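Local coordinates for ferric-siderophore receptor protein (Streptomyces coelicolor, PDB 6ENK) that probably captures iron-loaded hydroxamate siderophores such as ferrioxamine B at the cell surface and passes them on for import into the cell, at residues A203-P208 against I264-A269; D209-S214 against E248-E253; S219-Y224 against I294-E299. All coordinates share one frame; numbering follows the deposited sequence.

Interaction 1. Residues A203-P208 against I264-A269; sequences AGSASP and IMDDRA. With BJ5 (desferrioxamine B), chain E.
Gly204 is tied to the residues on both sides of Met265: its N-H points at Ile264 O (Gly204 N to O 2.8 Å), and Gly204 O receives Asp266 N at 2.9 Å. Both bonds are nearly straight, and they make Gly204 and Met265 a parallel bridge pair. The Met265 side chain then curls back over the glycine, bent at both chi2 (-59°) and chi3 (-73°). This sets Met265 SD 3.7 Å from Gly204 CA, on the face where a side chain would project, and carries CE on to Ala206 CB. On the opposite face Ile264 CG1 packs against Ala203 CB at 3.9 Å.

Beyond this pair the chemistry turns polar. Ser205 OG donates to Asp266 OD2 at 2.7 Å, arriving on the anti side of the carboxylate. Arg268 takes the syn sides, NE to OD1 and NH2 to OD2, while its backbone N reaches OD1 from above the carboxylate plane and closes an Asx turn. Two donors on each oxygen fix the carboxylate, which in turn orients the guanidinium. Arg268 NH2 donates to the iron-binding oxygen O31 of desferrioxamine B (2.9 Å) and Arg268 NH1 to O22 (3.0 Å). With an alanine in place of Asp266, Ser205 OG would lose its acceptor and the Arg268 guanidinium would probably be less firmly oriented, left to Glu299 and the siderophore.

Strands 201-206 and 262-266 are neighbours inside the five-stranded mixed sheet, with strand 211-214 beyond the first and 293-296 beyond the second. Helix 220-227 lays Leu222 on Ala203 and Ile264, whereas Phe211 touches Met265 from the other face.

Interaction 2. Residues D209-S214 against E248-E253; sequences DLFYVS and ESLSWE. With BJ5 (desferrioxamine B), chain E.
The six-membered ring of Trp252 carries Phe211 on one face: Phe211 CB stands 4.1 Å above the ring centre, only 3° off the normal, and the phenyl ring beyond it turns its edge to the same face. Phe211 belongs to strand 211-214, the second arm of a hairpin with 201-206, which pairs antiparallel with the outermost strand 247-250. Phe211 CD1 comes to 3.6 Å from Trp252 CH2 in this offset edge-to-face pair, whose planes meet at 62°. The indole is fixed at its own edge by a bond from NE1 to Ser207 O. Tyr212, on the other side of the sheet, has C32 of desferrioxamine B over one face, displaced toward the rim, and Ser249 OG at the ring edge, 3.3 Å from Tyr212 CE1. C28 of the siderophore lies 3.6 Å from Tyr212 CG, and the ring of Phe247 meets the tyrosine steeply.

Phe211 with Leu250 and Val213 with Glu248 are hydrogen-bonded pairs, each joined by two backbone bonds, and Tyr212 with Ser249 is the non-hydrogen-bonded pair between them. Alternation of side chains thus sends Tyr212 to the ligand face and Phe211, Val213 and Leu250 to the opposite one, where Val213 CG2 meets Leu250 CD1 at 3.7 Å. Glu248 shares that face, its carboxylate going on to Lys257 and Tyr258. The phenyl ring reaches the indole because Phe211 CG lies anti to its backbone N (chi1 -177°). Farther along, water takes over from direct pairing: one molecule donates to Asp209 O at 2.8 Å and accepts from Trp252 N at 3.1 Å.

Interaction 3. Residues S219-Y224 against I294-E299; sequences SVDLEY and IARSPE. With BJ5 (desferrioxamine B), chain E.
Asp221 OD2 is held by two donors: Arg296 NE at 2.9 Å, and a water at 3.0 Å that in turn accepts from Ser297 N. The other oxygen, Asp221 OD1, takes Arg296 NH2 at 2.8 Å. The arginine therefore grips the carboxylate side-on, one nitrogen to each oxygen, and both oxygens use their syn lone pairs. The two flat groups lie within 13° of a common plane, which suits a two-point salt bridge of this kind. Arg296 can reach the helix because its chain runs straight from the strand, with CG anti to the backbone N (chi1 178°) and the next two torsions extended as well.

Both faces of the guanidinium are covered. Leu222 CD1, from the next residue of the helix, sits over the centre of one face, 3.4 Å from Arg296 CZ, and Pro298 CB lies over the centre of the opposite one. Pro298 thus works on two fronts, since Pro298 CB is also 3.4 Å from C24 of desferrioxamine B. A water donates to Pro298 O and, at 2.9 Å, to the amide oxygen O23 of the siderophore, while accepting from Ser219 OG.

The contact ties the first turn of helix 220-227 to the end of strand 293-296, an outermost strand of the sheet, beside the siderophore pocket. Just beyond, Glu299 pairs with Arg268 and bonds Trp126. In this buried setting Asp221 would be expected to balance the charge of Arg296 and fix the rotation of its guanidinium, sandwiched between Leu222 and Pro298. Arg296 makes no direct hydrogen bond to the ligand; the salt bridge shapes the wall, while Ser219 and Pro298 reach the siderophore amide through their shared water.

All three contacts belong to one lobe and border the same siderophore. Interactions 1 and 3 are buried; interaction 2, at the outermost strand 247-250, is partly exposed. Interactions 1 and 2 share a sheet through the hairpin of strands 201-206 and 211-214, joined by the bond from Tyr212 N to Ser205 O, and interaction 3 reaches that sheet at its opposite edge, where Arg296 N bonds Met265 O. Their chemistry follows their place: parallel pairing leading to a charged grip on two of the iron-binding oxygens in interaction 1, antiparallel pairing with aromatic packing in interaction 2, and a helix-to-strand salt bridge without backbone pairing in interaction 3.

Interaction 1. Residues A203-P208 against I264-A269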
loop_
_atom_site.group_PDB
_atom_site.type_symbol
_atom_site.label_atom_id
_atom_site.label_comp_id
_atom_site.label_asym_id
_atom_site.label_seq_id
_atom_site.Cartn_x
_atom_site.Cartn_y
_atom_site.Cartn_z
ATOM N N ALA A 203 8.280 -12.221 1.702
ATOM C CA ALA A 203 7.424 -11.097 2.082
ATOM C C ALA A 203 6.669 -11.476 3.358
ATOM O O ALA A 203 5.818 -12.390 3.361
ATOM C CB ALA A 203 6.464 -10.761 0.948
ATOM N N GLY A 204 7.024 -10.796 4.455
ATOM C CA GLY A 204 6.520 -11.122 5.784
ATOM C C GLY A 204 5.734 -9.993 6.440
ATOM O O GLY A 204 5.784 -8.859 6.005
ATOM N N SER A 205 5.012 -10.344 7.487
ATOM C CA SER A 205 4.280 -9.400 8.342
ATOM C C SER A 205 4.184 -10.044 9.716
ATOM O O SER A 205 3.807 -11.226 9.824
ATOM C CB SER A 205 2.872 -9.122 7.748
ATOM O OG SER A 205 2.138 -8.179 8.532
ATOM N N ALA A 206 4.515 -9.287 10.762
ATOM C CA ALA A 206 4.563 -9.779 12.134
ATOM C C ALA A 206 3.375 -9.293 12.976
ATOM O O ALA A 206 2.981 -8.124 12.914
ATOM C CB ALA A 206 5.872 -9.354 12.800
ATOM N N SER A 207 2.814 -10.216 13.743
ATOM C CA SER A 207 1.836 -9.932 14.788
ATOM C C SER A 207 2.182 -10.780 16.006
ATOM O O SER A 207 2.994 -11.704 15.904
ATOM C CB SER A 207 0.416 -10.264 14.324
ATOM O OG SER A 207 0.235 -11.658 14.243
ATOM N N PRO A 208 1.559 -10.489 17.163
ATOM C CA PRO A 208 1.873 -11.310 18.341
ATOM C C PRO A 208 1.525 -12.775 18.164
ATOM O O PRO A 208 2.323 -13.616 18.505
ATOM C CB PRO A 208 1.024 -10.675 19.441
ATOM C CG PRO A 208 0.942 -9.232 19.030
ATOM C CD PRO A 208 0.830 -9.264 17.533
ATOM N N ILE A 264 11.338 -8.921 3.351
ATOM C CA ILE A 264 10.678 -7.624 3.249
ATOM C C ILE A 264 9.472 -7.679 4.204
ATOM O O ILE A 264 8.626 -8.586 4.120
ATOM C CB ILE A 264 10.356 -7.200 1.781
ATOM C CG1 ILE A 264 9.306 -8.101 1.097
ATOM C CG2 ILE A 264 11.622 -7.146 0.940
ATOM C CD1 ILE A 264 8.990 -7.628 -0.316
ATOM N N MET A 265 9.480 -6.786 5.182
ATOM C CA MET A 265 8.537 -6.818 6.305
ATOM C C MET A 265 7.537 -5.667 6.204
ATOM O O MET A 265 7.922 -4.506 6.089
ATOM C CB MET A 265 9.282 -6.760 7.656
ATOM C CG MET A 265 10.044 -8.045 8.007
ATOM S SD MET A 265 8.974 -9.499 8.098
ATOM C CE MET A 265 8.111 -9.179 9.632
ATOM N N ASP A 266 6.256 -6.028 6.230
ATOM C CA ASP A 266 5.133 -5.119 6.363
ATOM C C ASP A 266 5.450 -3.951 7.337
ATOM O O ASP A 266 5.846 -4.159 8.487
ATOM C CB ASP A 266 3.942 -5.938 6.847
ATOM C CG ASP A 266 2.613 -5.227 6.787
ATOM O OD1 ASP A 266 2.476 -4.014 6.507
ATOM O OD2 ASP A 266 1.632 -5.970 7.016
ATOM N N ASP A 267 5.237 -2.734 6.836
ATOM C CA ASP A 267 5.544 -1.481 7.530
ATOM C C ASP A 267 4.346 -0.794 8.191
ATOM O O ASP A 267 4.487 0.289 8.765
ATOM C CB ASP A 267 6.259 -0.516 6.551
ATOM C CG ASP A 267 5.374 -0.062 5.364
ATOM O OD1 ASP A 267 4.222 -0.523 5.216
ATOM O OD2 ASP A 267 5.849 0.762 4.562
ATOM N N ARG A 268 3.164 -1.410 8.113
ATOM C CA ARG A 268 1.936 -0.733 8.518
ATOM C C ARG A 268 1.759 -0.720 10.039
ATOM O O ARG A 268 2.271 -1.581 10.755
ATOM C CB ARG A 268 0.719 -1.375 7.832
ATOM C CG ARG A 268 0.714 -1.163 6.308
ATOM C CD ARG A 268 -0.417 -1.874 5.604
ATOM N NE ARG A 268 -0.331 -3.297 5.873
ATOM C CZ ARG A 268 -1.343 -4.158 5.934
ATOM N NH1 ARG A 268 -2.590 -3.797 5.650
ATOM N NH2 ARG A 268 -1.070 -5.422 6.239
ATOM N N ALA A 269 0.995 0.258 10.494
ATOM C CA ALA A 269 0.745 0.515 11.911
ATOM C C ALA A 269 0.108 -0.651 12.660
ATOM O O ALA A 269 0.207 -0.718 13.871
ATOM C CB ALA A 269 -0.135 1.750 12.061
HETATM FE FE BJ5 E . -4.576 -7.412 6.307
HETATM O O11 BJ5 E . -4.538 -5.930 7.625
HETATM O O12 BJ5 E . -6.520 -7.037 6.106
HETATM O O21 BJ5 E . -4.663 -8.843 4.957
HETATM O O22 BJ5 E . -4.245 -6.201 4.777
HETATM O O31 BJ5 E . -2.642 -7.778 6.581
HETATM O O32 BJ5 E . -4.857 -8.669 7.835
HETATM N N11 BJ5 E . -5.713 -5.368 7.469
HETATM C C11 BJ5 E . -6.827 -6.051 6.894
HETATM C C12 BJ5 E . -8.267 -5.665 7.009
HETATM C C13 BJ5 E . -9.208 -6.868 6.909
HETATM C C14 BJ5 E . -9.673 -7.144 5.495
HETATM O O13 BJ5 E . -10.764 -6.748 5.086
HETATM N N12 BJ5 E . -8.873 -7.889 4.732
HETATM C C15 BJ5 E . -9.314 -8.552 3.504
HETATM C C16 BJ5 E . -8.669 -7.994 2.263
HETATM C C18 BJ5 E . -6.445 -9.257 2.477
HETATM C C17 BJ5 E . -7.147 -7.931 2.281
HETATM C C19 BJ5 E . -4.939 -9.120 2.640
HETATM N N21 BJ5 E . -4.579 -8.266 3.789
HETATM C C21 BJ5 E . -4.169 -6.893 3.664
HETATM C C22 BJ5 E . -3.843 -6.153 2.407
HETATM C C23 BJ5 E . -2.378 -5.732 2.316
HETATM C C24 BJ5 E . -1.432 -6.902 2.272
HETATM O O23 BJ5 E . -1.159 -7.467 1.225
HETATM N N22 BJ5 E . -0.897 -7.278 3.431
HETATM C C25 BJ5 E . 0.190 -8.239 3.575
HETATM C C26 BJ5 E . 0.269 -8.785 4.974
HETATM C C27 BJ5 E . -0.796 -9.820 5.294
HETATM C C28 BJ5 E . -0.828 -10.276 6.739
HETATM C C29 BJ5 E . -1.203 -9.185 7.739
HETATM N N31 BJ5 E . -2.564 -8.679 7.519
HETATM C C31 BJ5 E . -3.698 -9.211 8.183
HETATM C C32 BJ5 E . -3.661 -10.333 9.183
HETATM C C39 BJ5 E . -5.838 -4.004 7.967
HETATM C C40 BJ5 E . -5.689 -3.926 9.465
HETATM C C41 BJ5 E . -6.374 -5.058 10.226
HETATM C C42 BJ5 E . -7.228 -4.627 11.413
HETATM C C43 BJ5 E . -6.555 -4.811 12.760
HETATM N N44 BJ5 E . -5.108 -4.616 12.719
HETATM O O HOH W 1 5.674 -6.503 10.121
#

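Interaction 2. Residues D209-S214 against E248-E253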
loop_
_atom_site.group_PDB
_atom_site.type_symbol
_atom_site.label_atom_id
_atom_site.label_comp_id
_atom_site.label_asym_id
_atom_site.label_seq_id
_atom_site.Cartn_x
_atom_site.Cartn_y
_atom_site.Cartn_z
ATOM N N ASP A 209 0.373 -13.078 17.583
ATOM C CA ASP A 209 -0.037 -14.478 17.440
ATOM C C ASP A 209 0.707 -15.224 16.324
ATOM O O ASP A 209 1.000 -16.410 16.470
ATOM C CB ASP A 209 -1.549 -14.570 17.200
ATOM C CG ASP A 209 -2.363 -14.223 18.436
ATOM O OD1 ASP A 209 -1.805 -14.165 19.556
ATOM O OD2 ASP A 209 -3.575 -13.986 18.279
ATOM N N LEU A 210 0.982 -14.533 15.212
ATOM C CA LEU A 210 1.365 -15.187 13.953
ATOM C C LEU A 210 2.331 -14.355 13.131
ATOM O O LEU A 210 2.331 -13.125 13.217
ATOM C CB LEU A 210 0.110 -15.435 13.114
ATOM C CG LEU A 210 -0.950 -16.378 13.687
ATOM C CD1 LEU A 210 -2.272 -16.301 12.923
ATOM C CD2 LEU A 210 -0.407 -17.795 13.700
ATOM N N PHE A 211 3.135 -15.054 12.333
ATOM C CA PHE A 211 3.985 -14.474 11.331
ATOM C C PHE A 211 3.362 -14.861 10.006
ATOM O O PHE A 211 3.171 -16.056 9.748
ATOM C CB PHE A 211 5.376 -15.066 11.413
ATOM C CG PHE A 211 6.339 -14.459 10.450
ATOM C CD1 PHE A 211 7.007 -13.303 10.769
ATOM C CD2 PHE A 211 6.586 -15.061 9.220
ATOM C CE1 PHE A 211 7.903 -12.738 9.888
ATOM C CE2 PHE A 211 7.476 -14.495 8.323
ATOM C CZ PHE A 211 8.135 -13.336 8.658
ATOM N N TYR A 212 3.027 -13.870 9.190
ATOM C CA TYR A 212 2.349 -14.117 7.928
ATOM C C TYR A 212 3.298 -14.041 6.752
ATOM O O TYR A 212 4.036 -13.074 6.630
ATOM C CB TYR A 212 1.262 -13.087 7.728
ATOM C CG TYR A 212 0.304 -12.983 8.880
ATOM C CD1 TYR A 212 -0.715 -13.895 9.018
ATOM C CD2 TYR A 212 0.398 -11.945 9.822
ATOM C CE1 TYR A 212 -1.625 -13.801 10.048
ATOM C CE2 TYR A 212 -0.514 -11.846 10.857
ATOM C CZ TYR A 212 -1.533 -12.773 10.953
ATOM O OH TYR A 212 -2.468 -12.720 11.934
ATOM N N VAL A 213 3.270 -15.045 5.887
ATOM C CA VAL A 213 4.051 -15.019 4.644
ATOM C C VAL A 213 3.134 -14.826 3.450
ATOM O O VAL A 213 2.256 -15.677 3.179
ATOM C CB VAL A 213 4.865 -16.310 4.425
ATOM C CG1 VAL A 213 5.772 -16.181 3.202
ATOM C CG2 VAL A 213 5.704 -16.598 5.642
ATOM N N SER A 214 3.353 -13.723 2.726
ATOM C CA SER A 214 2.563 -13.423 1.560
ATOM C C SER A 214 3.147 -14.148 0.347
ATOM O O SER A 214 4.371 -14.236 0.191
ATOM C CB SER A 214 2.501 -11.913 1.313
ATOM O OG SER A 214 1.728 -11.260 2.309
ATOM N N GLU A 248 -0.114 -17.085 3.982
ATOM C CA GLU A 248 -0.023 -18.218 4.884
ATOM C C GLU A 248 0.243 -17.718 6.305
ATOM O O GLU A 248 1.092 -16.854 6.496
ATOM C CB GLU A 248 1.146 -19.105 4.467
ATOM C CG GLU A 248 1.285 -20.349 5.344
ATOM C CD GLU A 248 2.446 -21.231 4.924
ATOM O OE1 GLU A 248 3.271 -20.776 4.121
ATOM O OE2 GLU A 248 2.519 -22.379 5.409
ATOM N N SER A 249 -0.456 -18.274 7.290
ATOM C CA SER A 249 -0.221 -17.922 8.690
ATOM C C SER A 249 0.745 -18.947 9.332
ATOM O O SER A 249 0.440 -20.137 9.357
ATOM C CB SER A 249 -1.560 -17.884 9.419
ATOM O OG SER A 249 -2.372 -16.832 8.889
ATOM N N LEU A 250 1.893 -18.496 9.850
ATOM C CA LEU A 250 2.849 -19.392 10.514
ATOM C C LEU A 250 2.944 -19.105 12.015
ATOM O O LEU A 250 2.925 -17.957 12.456
ATOM C CB LEU A 250 4.266 -19.282 9.919
ATOM C CG LEU A 250 4.505 -19.551 8.426
ATOM C CD1 LEU A 250 5.979 -19.348 8.076
ATOM C CD2 LEU A 250 4.036 -20.944 8.059
ATOM N N SER A 251 3.059 -20.171 12.803
ATOM C CA SER A 251 3.464 -20.028 14.186
ATOM C C SER A 251 4.887 -19.474 14.192
ATOM O O SER A 251 5.699 -19.779 13.302
ATOM C CB SER A 251 3.431 -21.387 14.901
ATOM O OG SER A 251 2.105 -21.908 14.948
ATOM N N TRP A 252 5.201 -18.662 15.196
ATOM C CA TRP A 252 6.525 -18.064 15.277
ATOM C C TRP A 252 7.657 -19.097 15.340
ATOM O O TRP A 252 8.754 -18.864 14.832
ATOM C CB TRP A 252 6.604 -17.137 16.475
ATOM C CG TRP A 252 6.021 -15.788 16.200
ATOM C CD1 TRP A 252 4.802 -15.318 16.595
ATOM C CD2 TRP A 252 6.648 -14.738 15.477
ATOM N NE1 TRP A 252 4.625 -14.019 16.150
ATOM C CE2 TRP A 252 5.759 -13.639 15.473
ATOM C CE3 TRP A 252 7.891 -14.606 14.836
ATOM C CZ2 TRP A 252 6.077 -12.420 14.857
ATOM C CZ3 TRP A 252 8.195 -13.393 14.203
ATOM C CH2 TRP A 252 7.296 -12.324 14.229
ATOM N N GLU A 253 7.389 -20.244 15.960
ATOM C CA GLU A 253 8.378 -21.316 16.000
ATOM C C GLU A 253 8.678 -21.950 14.614
ATOM O O GLU A 253 9.625 -22.702 14.510
ATOM C CB GLU A 253 8.025 -22.391 17.049
ATOM C CG GLU A 253 6.658 -23.062 16.912
ATOM C CD GLU A 253 5.543 -22.334 17.656
ATOM O OE1 GLU A 253 5.578 -21.078 17.723
ATOM O OE2 GLU A 253 4.610 -23.020 18.134
HETATM FE FE BJ5 E . -4.576 -7.412 6.307
HETATM O O11 BJ5 E . -4.538 -5.930 7.625
HETATM O O12 BJ5 E . -6.520 -7.037 6.106
HETATM O O21 BJ5 E . -4.663 -8.843 4.957
HETATM O O22 BJ5 E . -4.245 -6.201 4.777
HETATM O O31 BJ5 E . -2.642 -7.778 6.581
HETATM O O32 BJ5 E . -4.857 -8.669 7.835
HETATM N N11 BJ5 E . -5.713 -5.368 7.469
HETATM C C11 BJ5 E . -6.827 -6.051 6.894
HETATM C C12 BJ5 E . -8.267 -5.665 7.009
HETATM C C13 BJ5 E . -9.208 -6.868 6.909
HETATM C C14 BJ5 E . -9.673 -7.144 5.495
HETATM O O13 BJ5 E . -10.764 -6.748 5.086
HETATM N N12 BJ5 E . -8.873 -7.889 4.732
HETATM C C15 BJ5 E . -9.314 -8.552 3.504
HETATM C C16 BJ5 E . -8.669 -7.994 2.263
HETATM C C18 BJ5 E . -6.445 -9.257 2.477
HETATM C C17 BJ5 E . -7.147 -7.931 2.281
HETATM C C19 BJ5 E . -4.939 -9.120 2.640
HETATM N N21 BJ5 E . -4.579 -8.266 3.789
HETATM C C21 BJ5 E . -4.169 -6.893 3.664
HETATM C C22 BJ5 E . -3.843 -6.153 2.407
HETATM C C23 BJ5 E . -2.378 -5.732 2.316
HETATM C C24 BJ5 E . -1.432 -6.902 2.272
HETATM O O23 BJ5 E . -1.159 -7.467 1.225
HETATM N N22 BJ5 E . -0.897 -7.278 3.431
HETATM C C25 BJ5 E . 0.190 -8.239 3.575
HETATM C C26 BJ5 E . 0.269 -8.785 4.974
HETATM C C27 BJ5 E . -0.796 -9.820 5.294
HETATM C C28 BJ5 E . -0.828 -10.276 6.739
HETATM C C29 BJ5 E . -1.203 -9.185 7.739
HETATM N N31 BJ5 E . -2.564 -8.679 7.519
HETATM C C31 BJ5 E . -3.698 -9.211 8.183
HETATM C C32 BJ5 E . -3.661 -10.333 9.183
HETATM C C39 BJ5 E . -5.838 -4.004 7.967
HETATM C C40 BJ5 E . -5.689 -3.926 9.465
HETATM C C41 BJ5 E . -6.374 -5.058 10.226
HETATM C C42 BJ5 E . -7.228 -4.627 11.413
HETATM C C43 BJ5 E . -6.555 -4.811 12.760
HETATM N N44 BJ5 E . -5.108 -4.616 12.719
HETATM O O HOH W 2 2.911 -18.327 17.220
#

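Interaction 3. Residues S219-Y224 against I294-E299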
loop_
_atom_site.group_PDB
_atom_site.type_symbol
_atom_site.label_atom_id
_atom_site.label_comp_id
_atom_site.label_asym_id
_atom_site.label_seq_id
_atom_site.Cartn_x
_atom_site.Cartn_y
_atom_site.Cartn_z
ATOM N N SER A 219 -1.412 -9.320 -4.682
ATOM C CA SER A 219 -0.839 -8.055 -4.201
ATOM C C SER A 219 -0.295 -7.241 -5.372
ATOM O O SER A 219 0.477 -7.761 -6.185
ATOM C CB SER A 219 0.289 -8.298 -3.198
ATOM O OG SER A 219 -0.207 -8.783 -1.958
ATOM N N VAL A 220 -0.629 -5.952 -5.436
ATOM C CA VAL A 220 -0.167 -5.119 -6.563
ATOM C C VAL A 220 1.342 -4.895 -6.578
ATOM O O VAL A 220 1.963 -4.931 -7.658
ATOM C CB VAL A 220 -0.922 -3.759 -6.674
ATOM C CG1 VAL A 220 -2.394 -4.008 -6.866
ATOM C CG2 VAL A 220 -0.696 -2.863 -5.457
ATOM N N ASP A 221 1.943 -4.675 -5.411
ATOM C CA ASP A 221 3.416 -4.513 -5.357
ATOM C C ASP A 221 4.140 -5.805 -5.730
ATOM O O ASP A 221 5.000 -5.812 -6.644
ATOM C CB ASP A 221 3.913 -3.951 -4.015
ATOM C CG ASP A 221 3.627 -4.856 -2.820
ATOM O OD1 ASP A 221 2.588 -5.553 -2.797
ATOM O OD2 ASP A 221 4.446 -4.825 -1.876
ATOM N N LEU A 222 3.774 -6.903 -5.075
ATOM C CA LEU A 222 4.484 -8.170 -5.294
ATOM C C LEU A 222 4.265 -8.723 -6.716
ATOM O O LEU A 222 5.191 -9.275 -7.304
ATOM C CB LEU A 222 4.154 -9.210 -4.211
ATOM C CG LEU A 222 4.288 -8.725 -2.762
ATOM C CD1 LEU A 222 3.864 -9.819 -1.816
ATOM C CD2 LEU A 222 5.720 -8.275 -2.503
ATOM N N GLU A 223 3.063 -8.583 -7.265
ATOM C CA GLU A 223 2.827 -9.007 -8.668
ATOM C C GLU A 223 3.770 -8.285 -9.622
ATOM O O GLU A 223 4.390 -8.915 -10.489
ATOM C CB GLU A 223 1.350 -8.821 -9.090
ATOM C CG GLU A 223 0.434 -9.924 -8.581
ATOM C CD GLU A 223 -0.937 -9.985 -9.254
ATOM O OE1 GLU A 223 -1.082 -9.559 -10.436
ATOM O OE2 GLU A 223 -1.895 -10.437 -8.577
ATOM N N TYR A 224 3.948 -6.983 -9.403
ATOM C CA TYR A 224 4.811 -6.173 -10.255
ATOM C C TYR A 224 6.286 -6.551 -10.067
ATOM O O TYR A 224 7.015 -6.719 -11.061
ATOM C CB TYR A 224 4.559 -4.672 -9.999
ATOM C CG TYR A 224 5.306 -3.724 -10.902
ATOM C CD1 TYR A 224 5.255 -3.856 -12.284
ATOM C CD2 TYR A 224 6.036 -2.662 -10.375
ATOM C CE1 TYR A 224 5.922 -2.968 -13.119
ATOM C CE2 TYR A 224 6.697 -1.766 -11.201
ATOM C CZ TYR A 224 6.640 -1.926 -12.567
ATOM O OH TYR A 224 7.307 -1.029 -13.368
ATOM N N ILE A 294 14.474 -5.499 5.089
ATOM C CA ILE A 294 14.021 -4.144 4.742
ATOM C C ILE A 294 12.498 -4.070 4.874
ATOM O O ILE A 294 11.863 -5.059 5.196
ATOM C CB ILE A 294 14.446 -3.750 3.308
ATOM C CG1 ILE A 294 13.742 -4.630 2.254
ATOM C CG2 ILE A 294 15.978 -3.820 3.159
ATOM C CD1 ILE A 294 13.839 -4.102 0.840
ATOM N N ALA A 295 11.944 -2.889 4.607
ATOM C CA ALA A 295 10.517 -2.658 4.618
ATOM C C ALA A 295 9.842 -3.161 3.320
ATOM O O ALA A 295 10.407 -3.082 2.233
ATOM C CB ALA A 295 10.242 -1.176 4.836
ATOM N N ARG A 296 8.630 -3.698 3.469
ATOM C CA ARG A 296 7.661 -3.800 2.393
ATOM C C ARG A 296 6.517 -2.881 2.735
ATOM O O ARG A 296 6.094 -2.854 3.901
ATOM C CB ARG A 296 7.089 -5.203 2.317
ATOM C CG ARG A 296 6.029 -5.336 1.228
ATOM C CD ARG A 296 5.324 -6.672 1.266
ATOM N NE ARG A 296 4.191 -6.582 0.355
ATOM C CZ ARG A 296 3.096 -7.337 0.369
ATOM N NH1 ARG A 296 2.910 -8.285 1.283
ATOM N NH2 ARG A 296 2.135 -7.085 -0.519
ATOM N N SER A 297 5.979 -2.173 1.738
ATOM C CA SER A 297 4.715 -1.445 1.923
ATOM C C SER A 297 3.588 -2.209 1.225
ATOM O O SER A 297 3.396 -2.022 0.023
ATOM C CB SER A 297 4.811 -0.044 1.337
ATOM O OG SER A 297 5.809 0.725 1.962
ATOM N N PRO A 298 2.853 -3.090 1.953
ATOM C CA PRO A 298 1.750 -3.827 1.295
ATOM C C PRO A 298 0.580 -2.973 0.795
ATOM O O PRO A 298 -0.222 -3.453 -0.007
ATOM C CB PRO A 298 1.276 -4.829 2.373
ATOM C CG PRO A 298 2.341 -4.855 3.394
ATOM C CD PRO A 298 2.991 -3.506 3.358
ATOM N N GLU A 299 0.487 -1.731 1.274
ATOM C CA GLU A 299 -0.440 -0.719 0.749
ATOM C C GLU A 299 0.373 0.461 0.193
ATOM O O GLU A 299 0.508 1.509 0.853
ATOM C CB GLU A 299 -1.353 -0.222 1.853
ATOM C CG GLU A 299 -2.240 -1.294 2.426
ATOM C CD GLU A 299 -3.249 -0.737 3.415
ATOM O OE1 GLU A 299 -3.884 0.277 3.100
ATOM O OE2 GLU A 299 -3.422 -1.327 4.505
HETATM FE FE BJ5 E . -4.576 -7.412 6.307
HETATM O O11 BJ5 E . -4.538 -5.930 7.625
HETATM O O12 BJ5 E . -6.520 -7.037 6.106
HETATM O O21 BJ5 E . -4.663 -8.843 4.957
HETATM O O22 BJ5 E . -4.245 -6.201 4.777
HETATM O O31 BJ5 E . -2.642 -7.778 6.581
HETATM O O32 BJ5 E . -4.857 -8.669 7.835
HETATM N N11 BJ5 E . -5.713 -5.368 7.469
HETATM C C11 BJ5 E . -6.827 -6.051 6.894
HETATM C C12 BJ5 E . -8.267 -5.665 7.009
HETATM C C13 BJ5 E . -9.208 -6.868 6.909
HETATM C C14 BJ5 E . -9.673 -7.144 5.495
HETATM O O13 BJ5 E . -10.764 -6.748 5.086
HETATM N N12 BJ5 E . -8.873 -7.889 4.732
HETATM C C15 BJ5 E . -9.314 -8.552 3.504
HETATM C C16 BJ5 E . -8.669 -7.994 2.263
HETATM C C18 BJ5 E . -6.445 -9.257 2.477
HETATM C C17 BJ5 E . -7.147 -7.931 2.281
HETATM C C19 BJ5 E . -4.939 -9.120 2.640
HETATM N N21 BJ5 E . -4.579 -8.266 3.789
HETATM C C21 BJ5 E . -4.169 -6.893 3.664
HETATM C C22 BJ5 E . -3.843 -6.153 2.407
HETATM C C23 BJ5 E . -2.378 -5.732 2.316
HETATM C C24 BJ5 E . -1.432 -6.902 2.272
HETATM O O23 BJ5 E . -1.159 -7.467 1.225
HETATM N N22 BJ5 E . -0.897 -7.278 3.431
HETATM C C25 BJ5 E . 0.190 -8.239 3.575
HETATM C C26 BJ5 E . 0.269 -8.785 4.974
HETATM C C27 BJ5 E . -0.796 -9.820 5.294
HETATM C C28 BJ5 E . -0.828 -10.276 6.739
HETATM C C29 BJ5 E . -1.203 -9.185 7.739
HETATM N N31 BJ5 E . -2.564 -8.679 7.519
HETATM C C31 BJ5 E . -3.698 -9.211 8.183
HETATM C C32 BJ5 E . -3.661 -10.333 9.183
HETATM C C39 BJ5 E . -5.838 -4.004 7.967
HETATM C C40 BJ5 E . -5.689 -3.926 9.465
HETATM C C41 BJ5 E . -6.374 -5.058 10.226
HETATM C C42 BJ5 E . -7.228 -4.627 11.413
HETATM C C43 BJ5 E . -6.555 -4.811 12.760
HETATM N N44 BJ5 E . -5.108 -4.616 12.719
HETATM O O HOH W 3 -1.100 -5.855 -1.141
HETATM O O HOH W 4 0.125 -9.375 0.346
HETATM O O HOH W 5 6.299 -2.626 -1.205
#